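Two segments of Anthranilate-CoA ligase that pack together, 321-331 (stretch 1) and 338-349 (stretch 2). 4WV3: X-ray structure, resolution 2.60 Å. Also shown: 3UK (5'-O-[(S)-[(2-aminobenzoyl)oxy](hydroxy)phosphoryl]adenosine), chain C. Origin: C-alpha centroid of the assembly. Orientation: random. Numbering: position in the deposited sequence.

Stretch 1 321-331: ENFHIFISNRP
Stretch 2, residues 338-349: SSGKPVEGYELK

The two stretches meet as a short antiparallel backbone ladder, supplemented by Asn 329 and Arg 330 side chains that bind main-chain carbonyls and by a cluster of apolar and aromatic side chains, burying 659 Å² in all.

The register is fixed by two pairs: Ile 327 faces Pro 342 as a non-hydrogen-bonded pair (CA to CA 4.7 Å), and Ser 328 faces Lys 341 as a hydrogen-bonded pair (CA to CA 5.6 Å). Ser 328 (phi/psi -143/161) and Lys 341 (-116/159) are extended, and their backbones bond reciprocally: Lys 341 N donates to Ser 328 O at 3.0 Å (153°), and Ser 328 N to Lys 341 O at 3.1 Å (149°). Beyond Pro 342, whose ring nitrogen has no hydrogen to give, Val 343 N donates to Phe 326 O at 3.3 Å (158°). The side chains of Ile 327 and Pro 342 share one face, those of Ser 328 and Lys 341 the other.

Gly 340 adopts 85/-140, where a CB would press on the preceding carbonyl; it would also lie 2.3 Å from Ser 328 O. Without one, Gly 340 CA makes a CA-H...O contact with that same Ser 328 O at 3.5 Å. Next to it, Asn 329 (chi1 -68°, m; chi2 -89°) extends its amide so that ND2 donates to Ser 338 O at 3.1 Å (166°).

Arg 330 (m, t, t, chi4 80°) begins sideways, but its end comes nearer stretch 2. Its NH2 makes a weak bond to Pro 342 O, short at 2.8 Å but bent to 116°; NH1 makes another weak one to Lys 341 O at 3.5 Å. Pro 342 O and Val 343 CA both lie at the guanidinium edge, near its plane.

A type II turn from Val 343 to Tyr 346, closed by Tyr 346 N to Val 343 O at 2.9 Å, has Gly 345 at 111/-24. Tyr 346 (chi1 -67°, m; chi2 -41°) places CD2 3.6 Å from Phe 326 CB, while Asn 322 ND2 lies over one ring face, 3.7 Å from Tyr 346 CZ, and donates to His 324 O at 3.0 Å. A water links Ile 325 O (2.9 Å) to Tyr 346 OH (2.8 Å).

Stretch 1 turns a corner at Phe 326 (chi1 50°, p; chi2 96°) and Ile 327 (m, t). Both are buried, as is Tyr 346, and Ile 327 has the largest covered area, 85 Å², suiting its apolar side chain. Leu 348 (chi1 -89°, m; chi2 33°, between wells) points toward stretch 1: its CD2 reaches Ile 327 CG1 at 3.6 Å, and its CD1 sits at the Phe 326 ring edge, 4.4 Å from Phe 326 CD1.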

ATOM      1  N   GLU A 321      -0.755   7.556   6.221  1.00 14.52           N
ATOM      2  CA  GLU A 321      -1.105   8.481   7.297  1.00 13.18           C
ATOM      3  C   GLU A 321      -2.427   8.097   7.958  1.00 13.43           C
ATOM      4  O   GLU A 321      -2.636   8.358   9.143  1.00 12.36           O
ATOM      5  CB  GLU A 321      -1.177   9.921   6.778  1.00 13.98           C
ATOM      6  CG  GLU A 321       0.167  10.529   6.391  1.00 12.43           C
ATOM      7  CD  GLU A 321       0.612  10.149   4.990  1.00 17.36           C
ATOM      8  OE1 GLU A 321      -0.063   9.316   4.347  1.00 16.31           O
ATOM      9  OE2 GLU A 321       1.640  10.689   4.530  1.00 16.73           O
ATOM     10  N   ASN A 322      -3.316   7.481   7.186  1.00 14.36           N
ATOM     11  CA  ASN A 322      -4.607   7.030   7.696  1.00 15.71           C
ATOM     12  C   ASN A 322      -4.602   5.522   7.926  1.00 11.98           C
ATOM     13  O   ASN A 322      -5.601   4.942   8.351  1.00 15.76           O
ATOM     14  CB  ASN A 322      -5.723   7.403   6.719  1.00 13.80           C
ATOM     15  CG  ASN A 322      -7.106   7.191   7.305  1.00 18.38           C
ATOM     16  OD1 ASN A 322      -7.388   7.619   8.423  1.00 14.15           O
ATOM     17  ND2 ASN A 322      -7.970   6.512   6.558  1.00 15.02           N
ATOM     18  N   PHE A 323      -3.474   4.887   7.627  1.00 14.18           N
ATOM     19  CA  PHE A 323      -3.354   3.441   7.777  1.00 13.38           C
ATOM     20  C   PHE A 323      -3.966   2.711   6.586  1.00 11.82           C
ATOM     21  O   PHE A 323      -3.290   1.937   5.908  1.00 15.51           O
ATOM     22  CB  PHE A 323      -4.017   2.980   9.075  1.00  9.41           C
ATOM     23  CG  PHE A 323      -3.600   1.605   9.515  1.00  9.85           C
ATOM     24  CD1 PHE A 323      -2.377   1.403  10.134  1.00 11.01           C
ATOM     25  CD2 PHE A 323      -4.429   0.515   9.308  1.00 11.99           C
ATOM     26  CE1 PHE A 323      -1.990   0.140  10.538  1.00 11.21           C
ATOM     27  CE2 PHE A 323      -4.048  -0.751   9.710  1.00 14.17           C
ATOM     28  CZ  PHE A 323      -2.826  -0.939  10.326  1.00 10.99           C
ATOM     29  N   HIS A 324      -5.248   2.958   6.336  1.00 12.29           N
ATOM     30  CA  HIS A 324      -5.948   2.319   5.223  1.00 11.52           C
ATOM     31  C   HIS A 324      -7.017   3.168   4.533  1.00 11.10           C
ATOM     32  O   HIS A 324      -7.068   4.386   4.701  1.00 16.00           O
ATOM     33  CB  HIS A 324      -6.539   0.990   5.699  1.00 12.55           C
ATOM     34  CG  HIS A 324      -6.429  -0.111   4.689  1.00 15.67           C
ATOM     35  ND1 HIS A 324      -7.454  -0.440   3.829  1.00 13.54           N
ATOM     36  CD2 HIS A 324      -5.408  -0.952   4.397  1.00 12.31           C
ATOM     37  CE1 HIS A 324      -7.072  -1.438   3.054  1.00 13.22           C
ATOM     38  NE2 HIS A 324      -5.836  -1.768   3.378  1.00 12.39           N
ATOM     39  N   ILE A 325      -7.868   2.500   3.760  1.00 10.54           N
ATOM     40  CA  ILE A 325      -8.816   3.150   2.857  1.00 14.35           C
ATOM     41  C   ILE A 325      -9.858   4.027   3.555  1.00 12.64           C
ATOM     42  O   ILE A 325     -10.454   3.626   4.554  1.00  9.65           O
ATOM     43  CB  ILE A 325      -9.524   2.103   1.965  1.00 12.43           C
ATOM     44  CG1 ILE A 325      -8.492   1.348   1.122  1.00 14.70           C
ATOM     45  CG2 ILE A 325     -10.561   2.759   1.073  1.00 11.14           C
ATOM     46  CD1 ILE A 325      -9.095   0.370   0.140  1.00 10.01           C
ATOM     47  N   PHE A 326     -10.069   5.228   3.017  1.00 13.89           N
ATOM     48  CA  PHE A 326     -11.055   6.162   3.559  1.00 15.84           C
ATOM     49  C   PHE A 326     -12.163   6.509   2.558  1.00 15.48           C
ATOM     50  O   PHE A 326     -13.208   7.037   2.938  1.00 14.85           O
ATOM     51  CB  PHE A 326     -10.378   7.430   4.095  1.00 14.62           C
ATOM     52  CG  PHE A 326      -9.417   8.069   3.129  1.00 14.05           C
ATOM     53  CD1 PHE A 326      -9.824   9.112   2.315  1.00  9.46           C
ATOM     54  CD2 PHE A 326      -8.104   7.633   3.046  1.00 14.80           C
ATOM     55  CE1 PHE A 326      -8.943   9.702   1.428  1.00 11.03           C
ATOM     56  CE2 PHE A 326      -7.217   8.218   2.161  1.00 11.36           C
ATOM     57  CZ  PHE A 326      -7.638   9.255   1.351  1.00 11.88           C
ATOM     58  N   ILE A 327     -11.921   6.221   1.281  1.00 11.96           N
ATOM     59  CA  ILE A 327     -12.956   6.312   0.253  1.00 12.19           C
ATOM     60  C   ILE A 327     -12.912   5.043  -0.583  1.00 15.60           C
ATOM     61  O   ILE A 327     -11.887   4.737  -1.189  1.00 11.62           O
ATOM     62  CB  ILE A 327     -12.734   7.500  -0.703  1.00 15.31           C
ATOM     63  CG1 ILE A 327     -12.390   8.774   0.064  1.00 10.38           C
ATOM     64  CG2 ILE A 327     -13.959   7.710  -1.584  1.00 13.31           C
ATOM     65  CD1 ILE A 327     -11.989   9.927  -0.833  1.00 11.42           C
ATOM     66  N   SER A 328     -14.018   4.306  -0.627  1.00 11.36           N
ATOM     67  CA  SER A 328     -14.022   3.019  -1.315  1.00 13.17           C
ATOM     68  C   SER A 328     -15.320   2.709  -2.047  1.00 15.82           C
ATOM     69  O   SER A 328     -16.362   3.304  -1.777  1.00 17.31           O
ATOM     70  CB  SER A 328     -13.725   1.890  -0.326  1.00 11.82           C
ATOM     71  OG  SER A 328     -13.757   0.629  -0.973  1.00 11.81           O
ATOM     72  N   ASN A 329     -15.234   1.768  -2.983  1.00 13.92           N
ATOM     73  CA  ASN A 329     -16.414   1.182  -3.595  1.00 12.27           C
ATOM     74  C   ASN A 329     -16.924   0.054  -2.708  1.00 16.48           C
ATOM     75  O   ASN A 329     -16.281  -0.304  -1.721  1.00 18.43           O
ATOM     76  CB  ASN A 329     -16.094   0.649  -4.993  1.00 13.60           C
ATOM     77  CG  ASN A 329     -15.785   1.753  -5.983  1.00 15.98           C
ATOM     78  OD1 ASN A 329     -16.682   2.285  -6.637  1.00 18.05           O
ATOM     79  ND2 ASN A 329     -14.509   2.102  -6.102  1.00 18.49           N
ATOM     80  N   ARG A 330     -18.076  -0.503  -3.058  1.00 21.73           N
ATOM     81  CA  ARG A 330     -18.692  -1.551  -2.255  1.00 20.75           C
ATOM     82  C   ARG A 330     -19.214  -2.661  -3.154  1.00 18.15           C
ATOM     83  O   ARG A 330     -19.541  -2.409  -4.312  1.00 20.04           O
ATOM     84  CB  ARG A 330     -19.833  -0.968  -1.418  1.00 16.03           C
ATOM     85  CG  ARG A 330     -19.365  -0.062  -0.297  1.00 18.97           C
ATOM     86  CD  ARG A 330     -20.402   0.994   0.034  1.00 27.56           C
ATOM     87  NE  ARG A 330     -19.915   1.935   1.038  1.00 33.15           N
ATOM     88  CZ  ARG A 330     -19.111   2.960   0.772  1.00 33.32           C
ATOM     89  NH1 ARG A 330     -18.697   3.177  -0.469  1.00 29.65           N
ATOM     90  NH2 ARG A 330     -18.717   3.768   1.748  1.00 31.61           N
ATOM     91  N   PRO A 331     -19.287  -3.896  -2.627  1.00 17.92           N
ATOM     92  CA  PRO A 331     -19.817  -5.037  -3.382  1.00 23.69           C
ATOM     93  C   PRO A 331     -21.165  -4.736  -4.038  1.00 19.40           C
ATOM     94  O   PRO A 331     -21.432  -5.221  -5.138  1.00 28.73           O
ATOM     95  CB  PRO A 331     -19.976  -6.111  -2.307  1.00 16.23           C
ATOM     96  CG  PRO A 331     -18.896  -5.804  -1.333  1.00 13.69           C
ATOM     97  CD  PRO A 331     -18.800  -4.301  -1.296  1.00 18.04           C
ATOM     98  N   SER A 338     -13.764   5.124 -10.491  1.00 18.44           N
ATOM     99  CA  SER A 338     -13.883   6.052  -9.372  1.00 22.25           C
ATOM    100  C   SER A 338     -13.404   5.429  -8.066  1.00 18.27           C
ATOM    101  O   SER A 338     -13.211   4.217  -7.977  1.00 20.34           O
ATOM    102  CB  SER A 338     -15.331   6.518  -9.215  1.00 19.85           C
ATOM    103  OG  SER A 338     -16.155   5.457  -8.765  1.00 17.17           O
ATOM    104  N   SER A 339     -13.223   6.271  -7.053  1.00 17.52           N
ATOM    105  CA  SER A 339     -12.811   5.810  -5.733  1.00 17.36           C
ATOM    106  C   SER A 339     -14.023   5.462  -4.874  1.00 18.10           C
ATOM    107  O   SER A 339     -13.885   5.121  -3.701  1.00 17.36           O
ATOM    108  CB  SER A 339     -11.961   6.873  -5.035  1.00 18.01           C
ATOM    109  OG  SER A 339     -10.774   7.136  -5.761  1.00 12.30           O
ATOM    110  N   GLY A 340     -15.210   5.563  -5.465  1.00 16.27           N
ATOM    111  CA  GLY A 340     -16.435   5.177  -4.791  1.00 15.04           C
ATOM    112  C   GLY A 340     -17.050   6.249  -3.911  1.00 18.34           C
ATOM    113  O   GLY A 340     -17.075   7.428  -4.265  1.00 17.88           O
ATOM    114  N   LYS A 341     -17.547   5.825  -2.754  1.00 17.91           N
ATOM    115  CA  LYS A 341     -18.258   6.702  -1.833  1.00 20.51           C
ATOM    116  C   LYS A 341     -17.490   6.826  -0.519  1.00 21.28           C
ATOM    117  O   LYS A 341     -16.653   5.977  -0.209  1.00 19.41           O
ATOM    118  CB  LYS A 341     -19.661   6.143  -1.569  1.00 22.00           C
ATOM    119  CG  LYS A 341     -20.558   6.087  -2.796  1.00 17.51           C
ATOM    120  CD  LYS A 341     -21.082   7.465  -3.160  1.00 19.41           C
ATOM    121  CE  LYS A 341     -21.984   7.412  -4.384  1.00 22.55           C
ATOM    122  NZ  LYS A 341     -23.143   6.500  -4.185  1.00 21.08           N
ATOM    123  N   PRO A 342     -17.762   7.893   0.254  1.00 23.32           N
ATOM    124  CA  PRO A 342     -17.132   8.066   1.568  1.00 19.22           C
ATOM    125  C   PRO A 342     -17.421   6.900   2.508  1.00 24.25           C
ATOM    126  O   PRO A 342     -18.546   6.402   2.549  1.00 29.46           O
ATOM    127  CB  PRO A 342     -17.795   9.337   2.104  1.00 15.38           C
ATOM    128  CG  PRO A 342     -18.188  10.093   0.892  1.00 21.05           C
ATOM    129  CD  PRO A 342     -18.576   9.062  -0.123  1.00 21.04           C
ATOM    130  N   VAL A 343     -16.407   6.473   3.253  1.00 23.13           N
ATOM    131  CA  VAL A 343     -16.565   5.397   4.224  1.00 16.99           C
ATOM    132  C   VAL A 343     -17.116   5.948   5.536  1.00 17.88           C
ATOM    133  O   VAL A 343     -16.597   6.929   6.069  1.00 22.70           O
ATOM    134  CB  VAL A 343     -15.225   4.684   4.488  1.00 17.62           C
ATOM    135  CG1 VAL A 343     -15.375   3.652   5.595  1.00 15.36           C
ATOM    136  CG2 VAL A 343     -14.709   4.037   3.210  1.00 15.85           C
ATOM    137  N   GLU A 344     -18.171   5.318   6.045  1.00 24.80           N
ATOM    138  CA  GLU A 344     -18.802   5.749   7.289  1.00 24.70           C
ATOM    139  C   GLU A 344     -17.813   5.715   8.452  1.00 20.90           C
ATOM    140  O   GLU A 344     -17.197   4.687   8.727  1.00 20.73           O
ATOM    141  CB  GLU A 344     -20.028   4.885   7.598  1.00 15.24           C
ATOM    142  CG  GLU A 344     -20.752   5.256   8.884  1.00 23.81           C
ATOM    143  CD  GLU A 344     -21.367   6.644   8.838  1.00 47.84           C
ATOM    144  OE1 GLU A 344     -21.669   7.129   7.727  1.00 45.99           O
ATOM    145  OE2 GLU A 344     -21.546   7.250   9.915  1.00 58.45           O
ATOM    146  N   GLY A 345     -17.668   6.851   9.129  1.00 16.28           N
ATOM    147  CA  GLY A 345     -16.680   7.001  10.182  1.00 17.60           C
ATOM    148  C   GLY A 345     -15.587   7.952   9.737  1.00 26.46           C
ATOM    149  O   GLY A 345     -14.894   8.564  10.552  1.00 19.89           O
ATOM    150  N   TYR A 346     -15.438   8.069   8.422  1.00 20.98           N
ATOM    151  CA  TYR A 346     -14.497   9.003   7.822  1.00 17.75           C
ATOM    152  C   TYR A 346     -15.259  10.148   7.167  1.00 20.58           C
ATOM    153  O   TYR A 346     -16.201   9.925   6.405  1.00 27.17           O
ATOM    154  CB  TYR A 346     -13.628   8.293   6.783  1.00 15.25           C
ATOM    155  CG  TYR A 346     -12.675   7.273   7.369  1.00 14.94           C
ATOM    156  CD1 TYR A 346     -11.989   7.529   8.549  1.00 13.94           C
ATOM    157  CD2 TYR A 346     -12.468   6.052   6.744  1.00 13.86           C
ATOM    158  CE1 TYR A 346     -11.118   6.599   9.086  1.00 11.53           C
ATOM    159  CE2 TYR A 346     -11.599   5.117   7.273  1.00 16.16           C
ATOM    160  CZ  TYR A 346     -10.927   5.395   8.443  1.00 14.65           C
ATOM    161  OH  TYR A 346     -10.063   4.463   8.972  1.00 13.44           O
ATOM    162  N   GLU A 347     -14.847  11.373   7.468  1.00 19.41           N
ATOM    163  CA  GLU A 347     -15.514  12.556   6.940  1.00 20.01           C
ATOM    164  C   GLU A 347     -14.628  13.262   5.915  1.00 17.48           C
ATOM    165  O   GLU A 347     -13.449  13.515   6.166  1.00 18.66           O
ATOM    166  CB  GLU A 347     -15.887  13.500   8.083  1.00 22.33           C
ATOM    167  CG  GLU A 347     -16.799  14.642   7.684  1.00 25.06           C
ATOM    168  CD  GLU A 347     -17.279  15.435   8.881  1.00 45.29           C
ATOM    169  OE1 GLU A 347     -17.260  14.891  10.007  1.00 44.44           O
ATOM    170  OE2 GLU A 347     -17.669  16.607   8.698  1.00 44.10           O
ATOM    171  N   LEU A 348     -15.203  13.576   4.759  1.00 16.80           N
ATOM    172  CA  LEU A 348     -14.445  14.137   3.643  1.00 16.70           C
ATOM    173  C   LEU A 348     -14.753  15.610   3.405  1.00 16.62           C
ATOM    174  O   LEU A 348     -15.791  16.116   3.832  1.00 20.29           O
ATOM    175  CB  LEU A 348     -14.736  13.355   2.363  1.00 15.58           C
ATOM    176  CG  LEU A 348     -13.901  12.126   2.002  1.00 16.11           C
ATOM    177  CD1 LEU A 348     -13.440  11.354   3.228  1.00 13.47           C
ATOM    178  CD2 LEU A 348     -14.737  11.238   1.104  1.00 25.05           C
ATOM    179  N   LYS A 349     -13.849  16.280   2.739  1.00 18.14           N
ATOM    180  CA  LYS A 349     -13.964  17.689   2.410  1.00 18.97           C
ATOM    181  C   LYS A 349     -13.112  18.017   1.178  1.00 19.97           C
ATOM    182  O   LYS A 349     -12.036  17.563   1.087  1.00 17.64           O
ATOM    183  CB  LYS A 349     -13.519  18.496   3.609  1.00 17.15           C
ATOM    184  CG  LYS A 349     -14.073  19.884   3.667  1.00 27.91           C
ATOM    185  CD  LYS A 349     -14.084  20.428   5.058  1.00 20.48           C
ATOM    186  CE  LYS A 349     -12.711  20.778   5.498  1.00 20.00           C
ATOM    187  NZ  LYS A 349     -12.776  21.808   6.526  1.00 25.73           N
TER
HETATM  188  C10 3UK C 601      -2.618   7.347  -3.787  1.00 15.41           C
HETATM  189  C15 3UK C 601      -4.698   6.298  -4.674  1.00 14.30           C
HETATM  190  C17 3UK C 601      -6.236   6.803  -6.391  1.00 16.80           C
HETATM  191  C21 3UK C 601      -3.156   8.632  -3.220  1.00 16.10           C
HETATM  192  C26 3UK C 601      -2.608   2.983   0.522  1.00 15.05           C
HETATM  193  C28 3UK C 601      -4.680   1.774   0.248  1.00 16.55           C
HETATM  194  O01 3UK C 601      -1.066   3.743  -1.173  1.00 18.22           O
HETATM  195  C02 3UK C 601      -1.468   3.907  -0.043  1.00 17.11           C
HETATM  196  O03 3UK C 601      -0.687   4.649   0.886  1.00 21.84           O
HETATM  197  P04 3UK C 601       0.573   5.496   0.410  1.00 17.89           P
HETATM  198  O05 3UK C 601       1.233   6.155   1.662  1.00 26.99           O
HETATM  199  O06 3UK C 601       0.165   6.666  -0.610  1.00 11.48           O
HETATM  200  C07 3UK C 601      -1.171   7.193  -0.589  1.00 10.92           C
HETATM  201  C08 3UK C 601      -1.414   7.904  -1.889  1.00  9.51           C
HETATM  202  O09 3UK C 601      -1.536   6.940  -2.959  1.00 16.06           O
HETATM  203  N11 3UK C 601      -3.627   6.339  -3.798  1.00 15.39           N
HETATM  204  C12 3UK C 601      -3.690   5.260  -2.962  1.00 14.80           C
HETATM  205  N13 3UK C 601      -4.792   4.529  -3.291  1.00 14.71           N
HETATM  206  C14 3UK C 601      -5.434   5.152  -4.348  1.00 14.12           C
HETATM  207  N16 3UK C 601      -5.113   7.101  -5.687  1.00 13.53           N
HETATM  208  N18 3UK C 601      -6.976   5.733  -6.133  1.00 19.80           N
HETATM  209  C19 3UK C 601      -6.632   4.889  -5.148  1.00 16.53           C
HETATM  210  N20 3UK C 601      -7.430   3.745  -4.879  1.00 15.28           N
HETATM  211  O22 3UK C 601      -2.607   9.730  -3.923  1.00 13.20           O
HETATM  212  C23 3UK C 601      -2.691   8.639  -1.842  1.00 11.91           C
HETATM  213  O24 3UK C 601      -2.474   9.994  -1.403  1.00 18.26           O
HETATM  214  O25 3UK C 601       1.590   4.573  -0.238  1.00 14.46           O
HETATM  215  C27 3UK C 601      -3.660   2.605  -0.277  1.00 15.38           C
HETATM  216  C29 3UK C 601      -4.621   1.329   1.612  1.00 15.17           C
HETATM  217  C30 3UK C 601      -3.571   1.710   2.412  1.00 15.68           C
HETATM  218  C31 3UK C 601      -2.548   2.537   1.888  1.00 16.48           C
HETATM  219  N32 3UK C 601      -1.429   2.942   2.739  1.00 18.68           N
HETATM  220  O   HOH W   1      -9.133   2.793   6.968  1.00 15.84           O